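Local coordinates for probable adhesion protein (Pseudomonas aeruginosa PAO1, PDB 6R44), which binds divalent metal ions such as manganese and iron and, as a ZnuA-like solute-binding protein, probably delivers them for uptake into the cell, at residues Phe171-Ile176 with Leu189-Val194; Tyr182-Phe187 with Asp270-Ala275; Lys221-Glu226 with Val243-Leu248. All blocks are in the same frame, centred on the assembly; numbering follows the deposited sequence.

Contact 1. Residues Phe171-Ile176 with Leu189-Val194; sequences FRVATI and LEVTAV
Arg172 lies across Thr192 at about a right angle, just before the paired strands of a parallel beta-alpha-beta unit (strand 173-175, helix 181-185, strand 193-194) at the edge of a four-stranded sheet. Arg172 CB rests 3.4 Å from Thr192 OG1, and CG remains nearly as close to the same oxygen. CG stands beside the backbone N (chi1 -70°) and the chain then runs extended to NE, which carries Arg172 CD past the hydroxyl to 4.0 Å from Thr192 CG2. At the tip, the guanidinium meets the hydroxyl with its edge, Arg172 NH1 3.8 Å from Thr192 OG1, a contact rather than a bond. That hydroxyl is instead held by a water that also accepts from Val173 N and donates to Glu190 O, bridging the two segments ahead of the paired strand residues. Beyond the water the backbones join directly: Thr192 N donates to Val173 O at 2.8 Å, and Thr175 N to Ala193 O. On the side facing helix 181-185, Val191 places its methyls against Thr175, whose hydroxyl is hydrogen-bonded to His177 O. Deeper towards helix 260-278, Leu189 CD2 meets the edge of the Phe171 ring, 3.9 Å from Phe171 CD2.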
ATOM      1  N   PHE A 171     -13.981  17.653  -9.788  1.00 39.38           N
ATOM      2  CA  PHE A 171     -13.626  16.237  -9.772  1.00 36.89           C
ATOM      3  C   PHE A 171     -13.350  15.759  -8.355  1.00 38.64           C
ATOM      4  O   PHE A 171     -12.265  15.963  -7.814  1.00 38.93           O
ATOM      5  CB  PHE A 171     -12.479  15.902 -10.749  1.00 37.62           C
ATOM      6  CG  PHE A 171     -12.175  14.421 -10.870  1.00 37.98           C
ATOM      7  CD1 PHE A 171     -13.009  13.580 -11.597  1.00 39.64           C
ATOM      8  CD2 PHE A 171     -11.066  13.867 -10.245  1.00 38.54           C
ATOM      9  CE1 PHE A 171     -12.727  12.220 -11.710  1.00 39.31           C
ATOM     10  CE2 PHE A 171     -10.764  12.511 -10.396  1.00 40.56           C
ATOM     11  CZ  PHE A 171     -11.607  11.695 -11.112  1.00 38.41           C
ATOM     12  N   ARG A 172     -14.348  15.120  -7.766  1.00 33.23           N
ATOM     13  CA  ARG A 172     -14.280  14.575  -6.419  1.00 31.30           C
ATOM     14  C   ARG A 172     -14.263  13.044  -6.464  1.00 34.00           C
ATOM     15  O   ARG A 172     -15.031  12.421  -7.200  1.00 31.80           O
ATOM     16  CB  ARG A 172     -15.432  15.100  -5.570  1.00 30.87           C
ATOM     17  CG  ARG A 172     -15.326  16.580  -5.210  1.00 31.79           C
ATOM     18  CD  ARG A 172     -16.439  16.905  -4.245  1.00 37.59           C
ATOM     19  NE  ARG A 172     -16.575  18.335  -3.994  1.00 45.15           N
ATOM     20  CZ  ARG A 172     -15.893  18.982  -3.061  1.00 56.50           C
ATOM     21  NH1 ARG A 172     -15.021  18.331  -2.293  1.00 45.20           N
ATOM     22  NH2 ARG A 172     -16.071  20.282  -2.884  1.00 34.91           N
ATOM     23  N   VAL A 173     -13.383  12.458  -5.639  1.00 29.34           N
ATOM     24  CA  VAL A 173     -13.098  11.048  -5.548  1.00 28.44           C
ATOM     25  C   VAL A 173     -13.430  10.467  -4.167  1.00 30.40           C
ATOM     26  O   VAL A 173     -13.093  11.060  -3.144  1.00 30.00           O
ATOM     27  CB  VAL A 173     -11.584  10.930  -5.902  1.00 32.59           C
ATOM     28  CG1 VAL A 173     -10.878   9.784  -5.190  1.00 31.70           C
ATOM     29  CG2 VAL A 173     -11.376  10.888  -7.410  1.00 32.37           C
ATOM     30  N   ALA A 174     -14.044   9.286  -4.147  1.00 25.24           N
ATOM     31  CA  ALA A 174     -14.301   8.547  -2.925  1.00 24.77           C
ATOM     32  C   ALA A 174     -13.652   7.162  -3.039  1.00 28.90           C
ATOM     33  O   ALA A 174     -13.407   6.675  -4.148  1.00 27.95           O
ATOM     34  CB  ALA A 174     -15.801   8.418  -2.653  1.00 25.76           C
ATOM     35  N   THR A 175     -13.289   6.563  -1.898  1.00 24.83           N
ATOM     36  CA  THR A 175     -12.705   5.215  -1.885  1.00 23.41           C
ATOM     37  C   THR A 175     -13.438   4.366  -0.841  1.00 26.16           C
ATOM     38  O   THR A 175     -13.987   4.920   0.115  1.00 26.10           O
ATOM     39  CB  THR A 175     -11.174   5.237  -1.668  1.00 28.03           C
ATOM     40  OG1 THR A 175     -10.890   5.573  -0.314  1.00 29.87           O
ATOM     41  CG2 THR A 175     -10.426   6.195  -2.632  1.00 28.39           C
ATOM     42  N   ILE A 176     -13.462   3.034  -1.019  1.00 23.31           N
ATOM     43  CA  ILE A 176     -14.082   2.131  -0.033  1.00 22.90           C
ATOM     44  C   ILE A 176     -13.122   2.020   1.168  1.00 25.75           C
ATOM     45  O   ILE A 176     -13.495   2.355   2.280  1.00 26.06           O
ATOM     46  CB  ILE A 176     -14.442   0.729  -0.628  1.00 25.62           C
ATOM     47  CG1 ILE A 176     -15.435   0.808  -1.850  1.00 25.94           C
ATOM     48  CG2 ILE A 176     -14.987  -0.200   0.494  1.00 25.66           C
ATOM     49  CD1 ILE A 176     -16.911   1.245  -1.524  1.00 29.09           C
ATOM     50  N   LEU A 189      -4.158  15.316  -5.963  1.00 33.67           N
ATOM     51  CA  LEU A 189      -5.558  15.097  -5.610  1.00 33.90           C
ATOM     52  C   LEU A 189      -5.706  14.672  -4.179  1.00 36.37           C
ATOM     53  O   LEU A 189      -4.775  14.130  -3.591  1.00 36.59           O
ATOM     54  CB  LEU A 189      -6.171  13.996  -6.494  1.00 34.17           C
ATOM     55  CG  LEU A 189      -6.729  14.421  -7.823  1.00 42.09           C
ATOM     56  CD1 LEU A 189      -6.541  13.327  -8.831  1.00 43.94           C
ATOM     57  CD2 LEU A 189      -8.218  14.744  -7.716  1.00 47.81           C
ATOM     58  N   GLU A 190      -6.900  14.878  -3.634  1.00 30.78           N
ATOM     59  CA  GLU A 190      -7.260  14.452  -2.295  1.00 30.89           C
ATOM     60  C   GLU A 190      -8.449  13.520  -2.420  1.00 33.04           C
ATOM     61  O   GLU A 190      -9.166  13.572  -3.424  1.00 32.10           O
ATOM     62  CB  GLU A 190      -7.648  15.658  -1.438  1.00 33.64           C
ATOM     63  CG  GLU A 190      -6.456  16.378  -0.829  1.00 52.00           C
ATOM     64  CD  GLU A 190      -6.840  17.580   0.011  1.00 73.83           C
ATOM     65  OE1 GLU A 190      -7.672  18.391  -0.456  1.00 67.60           O
ATOM     66  OE2 GLU A 190      -6.301  17.713   1.133  1.00 69.97           O
ATOM     67  N   VAL A 191      -8.670  12.683  -1.402  1.00 27.42           N
ATOM     68  CA  VAL A 191      -9.821  11.783  -1.377  1.00 26.64           C
ATOM     69  C   VAL A 191     -10.888  12.595  -0.634  1.00 27.55           C
ATOM     70  O   VAL A 191     -10.618  13.095   0.459  1.00 26.14           O
ATOM     71  CB  VAL A 191      -9.499  10.412  -0.686  1.00 29.25           C
ATOM     72  CG1 VAL A 191     -10.758   9.578  -0.467  1.00 28.71           C
ATOM     73  CG2 VAL A 191      -8.476   9.619  -1.493  1.00 28.51           C
ATOM     74  N   THR A 192     -12.055  12.791  -1.251  1.00 23.87           N
ATOM     75  CA  THR A 192     -13.171  13.538  -0.649  1.00 23.39           C
ATOM     76  C   THR A 192     -13.760  12.752   0.502  1.00 27.80           C
ATOM     77  O   THR A 192     -13.962  13.328   1.570  1.00 28.27           O
ATOM     78  CB  THR A 192     -14.237  13.898  -1.697  1.00 28.41           C
ATOM     79  OG1 THR A 192     -13.652  14.779  -2.654  1.00 33.00           O
ATOM     80  CG2 THR A 192     -15.461  14.579  -1.083  1.00 25.29           C
ATOM     81  N   ALA A 193     -14.037  11.440   0.303  1.00 24.51           N
ATOM     82  CA  ALA A 193     -14.642  10.619   1.359  1.00 25.72           C
ATOM     83  C   ALA A 193     -14.195   9.175   1.283  1.00 29.05           C
ATOM     84  O   ALA A 193     -13.942   8.669   0.196  1.00 27.82           O
ATOM     85  CB  ALA A 193     -16.156  10.673   1.248  1.00 28.17           C
ATOM     86  N   VAL A 194     -14.119   8.506   2.443  1.00 26.15           N
ATOM     87  CA  VAL A 194     -13.784   7.083   2.561  1.00 25.43           C
ATOM     88  C   VAL A 194     -15.038   6.415   3.116  1.00 29.10           C
ATOM     89  O   VAL A 194     -15.574   6.905   4.114  1.00 29.00           O
ATOM     90  CB  VAL A 194     -12.551   6.831   3.477  1.00 28.96           C
ATOM     91  CG1 VAL A 194     -12.336   5.331   3.722  1.00 28.48           C
ATOM     92  CG2 VAL A 194     -11.290   7.479   2.905  1.00 28.19           C
TER
HETATM   93  O   HOH W   1     -11.586  14.307  -4.221  1.00 28.26           O

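Contact 2. Residues Tyr182-Phe187 with Asp270-Ala275; sequences YLLREF and DTVVRA
Val272 is the bump of this helix-helix contact, and Leu183, Leu184 and Phe187 form the hollow that takes it. The short helix 181-185, the crossover helix of a beta-alpha-beta unit, meets helix 260-278 here in a buried and wholly apolar interface. The two methyls of Val272 are divided between the walls of the hollow. Val272 CG1, placed opposite the backbone N (chi1 173°), lies over one face of the Phe187 ring in a CH-pi contact, 3.7 Å from the ring centroid and 15° off the normal. Val272 CG1 also meets Leu184 CD2 at 3.9 Å, so ring and leucine grip it together. Val272 CG2 takes the other wall, 3.8 Å from Leu183 CD2, where the two side chains slide past each other in opposite directions. Phe187, four residues on from Leu183, reaches with its side chain toward helix 260-278 and forms the third wall of the hollow. Leu269 and Ile276 of helix 260-278 and Leu160 of helix 138-161 also pack on this ring. Val273, one residue on from the bump, crosses Phe187 at about a right angle and meets the edge of its ring, with Val273 CG2 3.7 Å from Phe187 CE2.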
ATOM      1  N   TYR A 182      -2.186   8.597  -0.204  1.00 19.88           N
ATOM      2  CA  TYR A 182      -0.829   8.814  -0.666  1.00 20.47           C
ATOM      3  C   TYR A 182      -0.744   8.643  -2.193  1.00 27.15           C
ATOM      4  O   TYR A 182      -0.060   9.425  -2.841  1.00 28.62           O
ATOM      5  CB  TYR A 182       0.146   7.877   0.019  1.00 20.61           C
ATOM      6  CG  TYR A 182       0.218   8.061   1.506  1.00 22.18           C
ATOM      7  CD1 TYR A 182      -0.587   7.310   2.361  1.00 22.75           C
ATOM      8  CD2 TYR A 182       1.140   8.936   2.076  1.00 23.85           C
ATOM      9  CE1 TYR A 182      -0.490   7.443   3.746  1.00 23.12           C
ATOM     10  CE2 TYR A 182       1.230   9.085   3.462  1.00 24.94           C
ATOM     11  CZ  TYR A 182       0.427   8.324   4.289  1.00 24.56           C
ATOM     12  OH  TYR A 182       0.513   8.461   5.658  1.00 24.47           O
ATOM     13  N   LEU A 183      -1.508   7.700  -2.768  1.00 25.35           N
ATOM     14  CA  LEU A 183      -1.497   7.486  -4.236  1.00 26.13           C
ATOM     15  C   LEU A 183      -2.048   8.698  -4.994  1.00 27.70           C
ATOM     16  O   LEU A 183      -1.464   9.131  -5.997  1.00 27.80           O
ATOM     17  CB  LEU A 183      -2.271   6.192  -4.638  1.00 26.12           C
ATOM     18  CG  LEU A 183      -2.610   6.018  -6.149  1.00 31.83           C
ATOM     19  CD1 LEU A 183      -1.415   5.494  -6.921  1.00 32.68           C
ATOM     20  CD2 LEU A 183      -3.779   5.090  -6.339  1.00 35.63           C
ATOM     21  N   LEU A 184      -3.184   9.209  -4.546  1.00 24.40           N
ATOM     22  CA  LEU A 184      -3.843  10.316  -5.220  1.00 25.46           C
ATOM     23  C   LEU A 184      -3.105  11.640  -5.056  1.00 29.19           C
ATOM     24  O   LEU A 184      -3.138  12.460  -5.968  1.00 26.97           O
ATOM     25  CB  LEU A 184      -5.302  10.378  -4.804  1.00 27.11           C
ATOM     26  CG  LEU A 184      -6.148   9.398  -5.610  1.00 33.58           C
ATOM     27  CD1 LEU A 184      -7.157   8.693  -4.761  1.00 33.42           C
ATOM     28  CD2 LEU A 184      -6.761  10.080  -6.835  1.00 39.99           C
ATOM     29  N   ARG A 185      -2.305  11.776  -3.976  1.00 28.91           N
ATOM     30  CA  ARG A 185      -1.451  12.942  -3.733  1.00 30.33           C
ATOM     31  C   ARG A 185      -0.410  13.080  -4.851  1.00 31.24           C
ATOM     32  O   ARG A 185      -0.045  14.187  -5.188  1.00 31.32           O
ATOM     33  CB  ARG A 185      -0.766  12.822  -2.372  1.00 36.34           C
ATOM     34  CG  ARG A 185      -0.487  14.150  -1.715  1.00 55.02           C
ATOM     35  CD  ARG A 185       0.089  13.951  -0.325  1.00 71.14           C
ATOM     36  NE  ARG A 185       0.293  15.233   0.343  1.00 89.30           N
ATOM     37  CZ  ARG A 185       1.436  15.908   0.322  1.00107.74           C
ATOM     38  NH1 ARG A 185       2.494  15.418  -0.314  1.00 94.45           N
ATOM     39  NH2 ARG A 185       1.533  17.075   0.944  1.00 97.90           N
ATOM     40  N   GLU A 186      -0.007  11.978  -5.479  1.00 26.27           N
ATOM     41  CA  GLU A 186       0.927  11.991  -6.608  1.00 27.70           C
ATOM     42  C   GLU A 186       0.371  12.684  -7.867  1.00 30.94           C
ATOM     43  O   GLU A 186       1.129  13.019  -8.771  1.00 30.48           O
ATOM     44  CB  GLU A 186       1.420  10.580  -6.928  1.00 29.05           C
ATOM     45  CG  GLU A 186       2.013   9.962  -5.680  1.00 44.58           C
ATOM     46  CD  GLU A 186       3.183   9.053  -5.929  1.00 59.11           C
ATOM     47  OE1 GLU A 186       2.935   7.866  -6.234  1.00 58.37           O
ATOM     48  OE2 GLU A 186       4.339   9.522  -5.833  1.00 50.20           O
ATOM     49  N   PHE A 187      -0.943  12.884  -7.899  1.00 27.24           N
ATOM     50  CA  PHE A 187      -1.687  13.582  -8.951  1.00 28.77           C
ATOM     51  C   PHE A 187      -2.123  14.961  -8.416  1.00 34.23           C
ATOM     52  O   PHE A 187      -2.803  15.709  -9.119  1.00 35.42           O
ATOM     53  CB  PHE A 187      -2.937  12.763  -9.348  1.00 29.57           C
ATOM     54  CG  PHE A 187      -2.660  11.432 -10.011  1.00 30.01           C
ATOM     55  CD1 PHE A 187      -2.423  10.292  -9.249  1.00 32.54           C
ATOM     56  CD2 PHE A 187      -2.620  11.322 -11.398  1.00 30.84           C
ATOM     57  CE1 PHE A 187      -2.131   9.069  -9.861  1.00 32.89           C
ATOM     58  CE2 PHE A 187      -2.324  10.107 -12.009  1.00 33.24           C
ATOM     59  CZ  PHE A 187      -2.084   8.986 -11.234  1.00 31.73           C
ATOM     60  N   ASP A 270      -2.512   3.660 -13.867  1.00 23.63           N
ATOM     61  CA  ASP A 270      -3.253   3.688 -15.141  1.00 25.82           C
ATOM     62  C   ASP A 270      -4.746   3.813 -14.878  1.00 27.02           C
ATOM     63  O   ASP A 270      -5.430   4.538 -15.593  1.00 24.64           O
ATOM     64  CB  ASP A 270      -2.943   2.448 -15.985  1.00 28.40           C
ATOM     65  CG  ASP A 270      -1.580   2.474 -16.687  1.00 46.96           C
ATOM     66  OD1 ASP A 270      -0.861   3.519 -16.584  1.00 48.11           O
ATOM     67  OD2 ASP A 270      -1.237   1.468 -17.347  1.00 51.54           O
ATOM     68  N   THR A 271      -5.239   3.149 -13.812  1.00 24.94           N
ATOM     69  CA  THR A 271      -6.666   3.210 -13.442  1.00 24.64           C
ATOM     70  C   THR A 271      -7.051   4.622 -13.010  1.00 28.08           C
ATOM     71  O   THR A 271      -8.090   5.124 -13.452  1.00 27.05           O
ATOM     72  CB  THR A 271      -7.041   2.114 -12.428  1.00 23.57           C
ATOM     73  OG1 THR A 271      -6.882   0.830 -13.070  1.00 21.50           O
ATOM     74  CG2 THR A 271      -8.476   2.246 -11.963  1.00 21.29           C
ATOM     75  N   VAL A 272      -6.198   5.274 -12.189  1.00 25.88           N
ATOM     76  CA  VAL A 272      -6.446   6.650 -11.734  1.00 25.60           C
ATOM     77  C   VAL A 272      -6.456   7.584 -12.960  1.00 28.46           C
ATOM     78  O   VAL A 272      -7.409   8.351 -13.129  1.00 26.49           O
ATOM     79  CB  VAL A 272      -5.485   7.095 -10.599  1.00 27.45           C
ATOM     80  CG1 VAL A 272      -5.658   8.585 -10.270  1.00 27.18           C
ATOM     81  CG2 VAL A 272      -5.716   6.248  -9.347  1.00 26.38           C
ATOM     82  N   VAL A 273      -5.471   7.422 -13.874  1.00 24.97           N
ATOM     83  CA  VAL A 273      -5.412   8.225 -15.113  1.00 25.15           C
ATOM     84  C   VAL A 273      -6.712   8.040 -15.912  1.00 28.29           C
ATOM     85  O   VAL A 273      -7.294   9.015 -16.379  1.00 29.04           O
ATOM     86  CB  VAL A 273      -4.148   7.917 -15.973  1.00 28.42           C
ATOM     87  CG1 VAL A 273      -4.275   8.490 -17.397  1.00 29.01           C
ATOM     88  CG2 VAL A 273      -2.899   8.446 -15.304  1.00 27.92           C
ATOM     89  N   ARG A 274      -7.158   6.792 -16.059  1.00 24.81           N
ATOM     90  CA  ARG A 274      -8.359   6.479 -16.820  1.00 25.68           C
ATOM     91  C   ARG A 274      -9.626   7.131 -16.198  1.00 28.65           C
ATOM     92  O   ARG A 274     -10.449   7.653 -16.931  1.00 29.17           O
ATOM     93  CB  ARG A 274      -8.504   4.955 -16.951  1.00 28.70           C
ATOM     94  CG  ARG A 274      -9.574   4.544 -17.953  1.00 43.27           C
ATOM     95  CD  ARG A 274      -9.587   3.047 -18.167  1.00 52.83           C
ATOM     96  NE  ARG A 274      -9.985   2.311 -16.966  1.00 58.57           N
ATOM     97  CZ  ARG A 274     -11.244   2.025 -16.651  1.00 78.84           C
ATOM     98  NH1 ARG A 274     -11.517   1.333 -15.556  1.00 67.06           N
ATOM     99  NH2 ARG A 274     -12.240   2.427 -17.433  1.00 69.17           N
ATOM    100  N   ALA A 275      -9.759   7.125 -14.860  1.00 23.91           N
ATOM    101  CA  ALA A 275     -10.891   7.760 -14.181  1.00 23.79           C
ATOM    102  C   ALA A 275     -10.862   9.286 -14.454  1.00 28.39           C
ATOM    103  O   ALA A 275     -11.918   9.889 -14.700  1.00 27.32           O
ATOM    104  CB  ALA A 275     -10.821   7.488 -12.672  1.00 22.93           C
TER

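Contact 3. Residues Lys221-Glu226 with Val243-Leu248; sequences KVIFSE and VKLYSL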
ATOM      1  N   LYS A 221     -17.910  12.215  -8.047  1.00 31.00           N
ATOM      2  CA  LYS A 221     -17.901  11.672  -9.409  1.00 31.45           C
ATOM      3  C   LYS A 221     -17.439  10.211  -9.534  1.00 32.47           C
ATOM      4  O   LYS A 221     -17.990   9.471 -10.352  1.00 29.23           O
ATOM      5  CB  LYS A 221     -17.032  12.588 -10.297  1.00 35.07           C
ATOM      6  CG  LYS A 221     -17.365  14.091 -10.177  1.00 38.99           C
ATOM      7  CD  LYS A 221     -18.706  14.431 -10.847  1.00 45.52           C
ATOM      8  CE  LYS A 221     -18.927  15.911 -10.993  1.00 55.31           C
ATOM      9  NZ  LYS A 221     -20.138  16.187 -11.804  1.00 62.43           N
ATOM     10  N   VAL A 222     -16.391   9.804  -8.776  1.00 29.27           N
ATOM     11  CA  VAL A 222     -15.890   8.432  -8.896  1.00 28.09           C
ATOM     12  C   VAL A 222     -15.682   7.758  -7.542  1.00 29.52           C
ATOM     13  O   VAL A 222     -15.442   8.409  -6.524  1.00 28.21           O
ATOM     14  CB  VAL A 222     -14.641   8.226  -9.830  1.00 31.52           C
ATOM     15  CG1 VAL A 222     -14.690   9.090 -11.080  1.00 31.75           C
ATOM     16  CG2 VAL A 222     -13.318   8.389  -9.108  1.00 30.94           C
ATOM     17  N   ILE A 223     -15.797   6.428  -7.556  1.00 26.32           N
ATOM     18  CA  ILE A 223     -15.491   5.597  -6.412  1.00 26.70           C
ATOM     19  C   ILE A 223     -14.464   4.561  -6.835  1.00 27.62           C
ATOM     20  O   ILE A 223     -14.625   3.894  -7.871  1.00 25.72           O
ATOM     21  CB  ILE A 223     -16.699   5.008  -5.616  1.00 31.26           C
ATOM     22  CG1 ILE A 223     -16.252   4.022  -4.533  1.00 31.79           C
ATOM     23  CG2 ILE A 223     -17.734   4.370  -6.521  1.00 35.41           C
ATOM     24  CD1 ILE A 223     -16.298   4.572  -3.157  1.00 48.04           C
ATOM     25  N   PHE A 224     -13.385   4.481  -6.051  1.00 22.46           N
ATOM     26  CA  PHE A 224     -12.338   3.484  -6.204  1.00 21.00           C
ATOM     27  C   PHE A 224     -12.611   2.399  -5.193  1.00 25.07           C
ATOM     28  O   PHE A 224     -12.466   2.618  -3.980  1.00 23.54           O
ATOM     29  CB  PHE A 224     -10.932   4.072  -6.023  1.00 21.53           C
ATOM     30  CG  PHE A 224     -10.538   5.042  -7.095  1.00 23.78           C
ATOM     31  CD1 PHE A 224     -10.301   4.608  -8.393  1.00 25.12           C
ATOM     32  CD2 PHE A 224     -10.375   6.396  -6.805  1.00 27.47           C
ATOM     33  CE1 PHE A 224      -9.925   5.511  -9.391  1.00 27.78           C
ATOM     34  CE2 PHE A 224      -9.981   7.297  -7.798  1.00 30.06           C
ATOM     35  CZ  PHE A 224      -9.788   6.857  -9.089  1.00 27.92           C
ATOM     36  N   SER A 225     -13.067   1.241  -5.690  1.00 22.74           N
ATOM     37  CA  SER A 225     -13.363   0.080  -4.860  1.00 22.68           C
ATOM     38  C   SER A 225     -12.150  -0.853  -4.802  1.00 27.85           C
ATOM     39  O   SER A 225     -11.132  -0.585  -5.439  1.00 26.48           O
ATOM     40  CB  SER A 225     -14.615  -0.640  -5.351  1.00 25.61           C
ATOM     41  OG  SER A 225     -14.394  -1.179  -6.641  1.00 29.27           O
ATOM     42  N   GLU A 226     -12.241  -1.908  -3.998  1.00 25.40           N
ATOM     43  CA  GLU A 226     -11.152  -2.858  -3.786  1.00 25.93           C
ATOM     44  C   GLU A 226     -11.141  -4.032  -4.779  1.00 30.97           C
ATOM     45  O   GLU A 226     -12.161  -4.685  -4.975  1.00 30.66           O
ATOM     46  CB  GLU A 226     -11.234  -3.377  -2.328  1.00 27.63           C
ATOM     47  CG  GLU A 226     -10.832  -2.350  -1.275  1.00 33.74           C
ATOM     48  CD  GLU A 226      -9.393  -1.898  -1.437  1.00 42.81           C
ATOM     49  OE1 GLU A 226      -8.480  -2.676  -1.090  1.00 31.93           O
ATOM     50  OE2 GLU A 226      -9.178  -0.780  -1.951  1.00 36.71           O
ATOM     51  N   VAL A 243     -22.572   7.232  -8.967  1.00 39.96           N
ATOM     52  CA  VAL A 243     -21.140   7.455  -9.102  1.00 38.86           C
ATOM     53  C   VAL A 243     -20.486   6.409 -10.066  1.00 41.18           C
ATOM     54  O   VAL A 243     -21.028   5.320 -10.240  1.00 40.57           O
ATOM     55  CB  VAL A 243     -20.550   7.471  -7.658  1.00 43.42           C
ATOM     56  CG1 VAL A 243     -19.062   7.579  -7.662  1.00 43.17           C
ATOM     57  CG2 VAL A 243     -21.123   8.625  -6.840  1.00 44.18           C
ATOM     58  N   LYS A 244     -19.377   6.773 -10.752  1.00 36.91           N
ATOM     59  CA  LYS A 244     -18.672   5.856 -11.655  1.00 36.43           C
ATOM     60  C   LYS A 244     -17.735   4.999 -10.794  1.00 39.05           C
ATOM     61  O   LYS A 244     -17.085   5.513  -9.886  1.00 38.76           O
ATOM     62  CB  LYS A 244     -17.868   6.619 -12.718  1.00 38.90           C
ATOM     63  CG  LYS A 244     -18.501   6.643 -14.098  1.00 53.48           C
ATOM     64  CD  LYS A 244     -17.662   7.489 -15.054  1.00 64.81           C
ATOM     65  CE  LYS A 244     -18.297   7.668 -16.412  1.00 81.26           C
ATOM     66  NZ  LYS A 244     -17.436   8.474 -17.322  1.00 89.17           N
ATOM     67  N   LEU A 245     -17.681   3.700 -11.078  1.00 34.18           N
ATOM     68  CA  LEU A 245     -16.891   2.732 -10.337  1.00 32.92           C
ATOM     69  C   LEU A 245     -15.605   2.282 -11.049  1.00 32.29           C
ATOM     70  O   LEU A 245     -15.630   1.947 -12.237  1.00 29.76           O
ATOM     71  CB  LEU A 245     -17.807   1.544 -10.028  1.00 34.36           C
ATOM     72  CG  LEU A 245     -17.331   0.496  -9.044  1.00 40.72           C
ATOM     73  CD1 LEU A 245     -17.021   1.113  -7.690  1.00 41.59           C
ATOM     74  CD2 LEU A 245     -18.401  -0.565  -8.865  1.00 44.81           C
ATOM     75  N   TYR A 246     -14.473   2.339 -10.324  1.00 27.70           N
ATOM     76  CA  TYR A 246     -13.143   1.910 -10.761  1.00 26.53           C
ATOM     77  C   TYR A 246     -12.581   1.129  -9.602  1.00 33.75           C
ATOM     78  O   TYR A 246     -12.989   1.347  -8.465  1.00 35.74           O
ATOM     79  CB  TYR A 246     -12.212   3.096 -11.061  1.00 26.99           C
ATOM     80  CG  TYR A 246     -12.707   3.984 -12.177  1.00 28.11           C
ATOM     81  CD1 TYR A 246     -13.634   5.000 -11.928  1.00 28.98           C
ATOM     82  CD2 TYR A 246     -12.324   3.755 -13.496  1.00 29.37           C
ATOM     83  CE1 TYR A 246     -14.163   5.764 -12.967  1.00 28.15           C
ATOM     84  CE2 TYR A 246     -12.842   4.524 -14.545  1.00 30.91           C
ATOM     85  CZ  TYR A 246     -13.752   5.531 -14.268  1.00 31.67           C
ATOM     86  OH  TYR A 246     -14.224   6.316 -15.269  1.00 33.28           O
ATOM     87  N   SER A 247     -11.707   0.187  -9.877  1.00 28.80           N
ATOM     88  CA  SER A 247     -11.153  -0.642  -8.818  1.00 28.12           C
ATOM     89  C   SER A 247      -9.650  -0.467  -8.719  1.00 26.38           C
ATOM     90  O   SER A 247      -8.985  -0.318  -9.722  1.00 26.32           O
ATOM     91  CB  SER A 247     -11.512  -2.100  -9.070  1.00 35.11           C
ATOM     92  OG  SER A 247     -12.791  -2.356  -8.523  1.00 55.33           O
ATOM     93  N   LEU A 248      -9.130  -0.487  -7.515  1.00 23.96           N
ATOM     94  CA  LEU A 248      -7.705  -0.343  -7.223  1.00 24.10           C
ATOM     95  C   LEU A 248      -7.200  -1.499  -6.373  1.00 27.66           C
ATOM     96  O   LEU A 248      -7.980  -2.167  -5.684  1.00 26.18           O
ATOM     97  CB  LEU A 248      -7.435   0.997  -6.514  1.00 24.13           C
ATOM     98  CG  LEU A 248      -7.640   2.288  -7.323  1.00 27.70           C
ATOM     99  CD1 LEU A 248      -7.284   3.490  -6.489  1.00 26.32           C
ATOM    100  CD2 LEU A 248      -6.756   2.311  -8.571  1.00 28.55           C
TER
HETATM  101  O   HOH W   2      -7.482  -3.741  -3.460  1.00 22.75           O
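A chi1 of 65° tucks Ser225 OG between its own backbone N and carbonyl carbon, while Ser247 OG, at -86°, stays beside its backbone N; the two hydroxyls meet on the same face of the sheet. Ser247 OG donates to Ser225 OG at 2.7 Å, and Ser225 OG in turn makes a weak bond to Tyr246 O. Tyr246 O already accepts from Ser225 N at 2.8 Å. Leu245 shares this face: Leu245 CD1 comes 3.5 Å from Ile223 CG2, with the side chains lying side by side and pointing the same way. These neighbouring strands, 222-226 and 244-248, are connected through helix 234-241 in a parallel beta-alpha-beta unit, and five backbone hydrogen bonds join them from Lys221 to Leu248. On the other face, Val222, Phe224, Tyr246 and Leu248 form an apolar patch. Phe224 sits between Tyr246 and Leu248, its CD1 3.6 Å from Tyr246 CB and its CG 3.7 Å from Leu248 CD1, while Val222 CG1 reaches Tyr246 CE1. Helix 260-278 covers this side, where Tyr246 OH is hydrogen-bonded to Glu278 OE1. At the C-terminal end Glu226 folds back at chi2 (-61°) and packs against the metal-binding His177 and His250, consistent with a second-shell role. Tyr180 OH is hydrogen-bonded to Glu226 OE2, and a water donates to both Glu226 OE1 and Leu248 O, 2.8 Å from each.

In the fold
Contacts 1 and 3 belong to one parallel sheet, whose inner strands 173-175 and 222-226 are joined by backbone bonds between Ala174 and Val222 and between Ala174 and Phe224. Each pairs an inner strand with an outermost one, and both are only partly buried. Contact 3 is zipped along its whole length, whereas contact 1 makes fewer direct bonds and adds a water bridge. Contact 2 is buried and uses side chains alone. Its helices pack against the sheet: Leu184 rests on Val173 and Val191 of contact 1, while Ala275 covers Phe224 and Tyr246 of contact 3. Backbone hydrogen bonds thus dominate the two sheet contacts, alongside apolar packing, while the helix contact has apolar packing alone.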